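Local coordinates for protein H subunit of photosynthetic reaction center complex (Rhodopseudomonas palustris, PDB 6Z5S) that probably forms the cytoplasmic cap of the photosynthetic reaction centre, held in the membrane by one helix and shielding the quinone-reducing side of the complex, at residues 129-132 / 133-136. Numbering follows the deposited sequence.
Sequences IVPL and RAAK
Pro-131 lies against one face of the Arg-133 guanidinium, its CB 3.8 Å above the plane and over the centre of the group, while its CG comes 3.7 Å from Arg-133 NH1. Chi1 of 64° turns Arg-133 CG toward Pro-131, 3.7 Å from its CB; the chain then runs straight to NE, alongside the proline ring. On the backbone, Ala-134 N donates to Pro-131 O over 2.7 Å, from above the carbonyl plane and 52° out of it; with Leu-132 and Arg-133 both in helical phi/psi, this makes 131-134 a type I beta turn. A weak 3.3 Å bond from Ala-135 N to Leu-132 O closes a second, overlapping beta turn over 132-135. The reversal also brings Ala-135 CB to within 3.7 Å of Val-130 CG2, two buried side chains. Further out, salt bridges from Arg-133 NE to Asp-225 and from Arg-133 NH2 to Glu-179 should hold the guanidinium's rotation. Strand 129-131, at one edge of the four-stranded antiparallel sheet within this chain, pairs with strand 161-169: Val-130 makes backbone hydrogen bonds with Val-168, and Leu-132, just past the strand, with Val-166; the turns lead into the loop toward strand 152-153.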
loop_
_atom_site.group_PDB
_atom_site.type_symbol
_atom_site.label_atom_id
_atom_site.label_comp_id
_atom_site.label_asym_id
_atom_site.label_seq_id
_atom_site.Cartn_x
_atom_site.Cartn_y
_atom_site.Cartn_z
ATOM N N ILE D 129 -15.582 -21.072 21.342
ATOM C CA ILE D 129 -16.119 -20.062 22.243
ATOM C C ILE D 129 -16.721 -20.807 23.427
ATOM O O ILE D 129 -17.775 -21.430 23.314
ATOM C CB ILE D 129 -17.145 -19.169 21.551
ATOM C CG1 ILE D 129 -16.529 -18.526 20.313
ATOM C CG2 ILE D 129 -17.640 -18.107 22.506
ATOM C CD1 ILE D 129 -17.367 -17.431 19.724
ATOM N N VAL D 130 -16.041 -20.747 24.568
ATOM C CA VAL D 130 -16.460 -21.508 25.746
ATOM C C VAL D 130 -16.298 -20.650 26.981
ATOM O O VAL D 130 -15.492 -19.712 27.014
ATOM C CB VAL D 130 -15.643 -22.804 25.909
ATOM C CG1 VAL D 130 -15.931 -23.758 24.777
ATOM C CG2 VAL D 130 -14.171 -22.485 25.962
ATOM N N PRO D 131 -17.064 -20.949 28.028
ATOM C CA PRO D 131 -16.845 -20.265 29.304
ATOM C C PRO D 131 -15.498 -20.656 29.884
ATOM O O PRO D 131 -14.996 -21.754 29.646
ATOM C CB PRO D 131 -17.996 -20.764 30.183
ATOM C CG PRO D 131 -18.963 -21.388 29.252
ATOM C CD PRO D 131 -18.168 -21.914 28.117
ATOM N N LEU D 132 -14.906 -19.738 30.650
ATOM C CA LEU D 132 -13.598 -20.016 31.231
ATOM C C LEU D 132 -13.637 -21.217 32.162
ATOM O O LEU D 132 -12.625 -21.905 32.328
ATOM C CB LEU D 132 -13.068 -18.795 31.973
ATOM C CG LEU D 132 -12.209 -17.857 31.137
ATOM C CD1 LEU D 132 -11.719 -16.707 31.984
ATOM C CD2 LEU D 132 -11.046 -18.616 30.544
ATOM N N ARG D 133 -14.792 -21.493 32.766
ATOM C CA ARG D 133 -14.946 -22.708 33.554
ATOM C C ARG D 133 -14.795 -23.968 32.712
ATOM O O ARG D 133 -14.600 -25.051 33.271
ATOM C CB ARG D 133 -16.307 -22.714 34.239
ATOM C CG ARG D 133 -17.457 -22.757 33.265
ATOM C CD ARG D 133 -18.783 -22.901 33.968
ATOM N NE ARG D 133 -19.890 -22.800 33.026
ATOM C CZ ARG D 133 -20.567 -21.683 32.790
ATOM N NH1 ARG D 133 -21.557 -21.682 31.911
ATOM N NH2 ARG D 133 -20.257 -20.569 33.436
ATOM N N ALA D 134 -14.883 -23.855 31.389
ATOM C CA ALA D 134 -14.781 -25.004 30.504
ATOM C C ALA D 134 -13.488 -25.048 29.710
ATOM O O ALA D 134 -13.267 -26.016 28.978
ATOM C CB ALA D 134 -15.967 -25.028 29.530
ATOM N N ALA D 135 -12.636 -24.034 29.822
ATOM C CA ALA D 135 -11.351 -23.994 29.131
ATOM C C ALA D 135 -10.268 -23.922 30.198
ATOM O O ALA D 135 -9.813 -22.837 30.562
ATOM C CB ALA D 135 -11.272 -22.812 28.174
ATOM N N LYS D 136 -9.855 -25.080 30.698
ATOM C CA LYS D 136 -8.857 -25.121 31.754
ATOM C C LYS D 136 -7.473 -24.870 31.180
ATOM O O LYS D 136 -7.115 -25.396 30.123
ATOM C CB LYS D 136 -8.897 -26.463 32.480
ATOM C CG LYS D 136 -10.229 -26.775 33.153
ATOM C CD LYS D 136 -10.471 -25.909 34.388
ATOM C CE LYS D 136 -11.365 -24.709 34.088
ATOM N NZ LYS D 136 -11.685 -23.926 35.312
#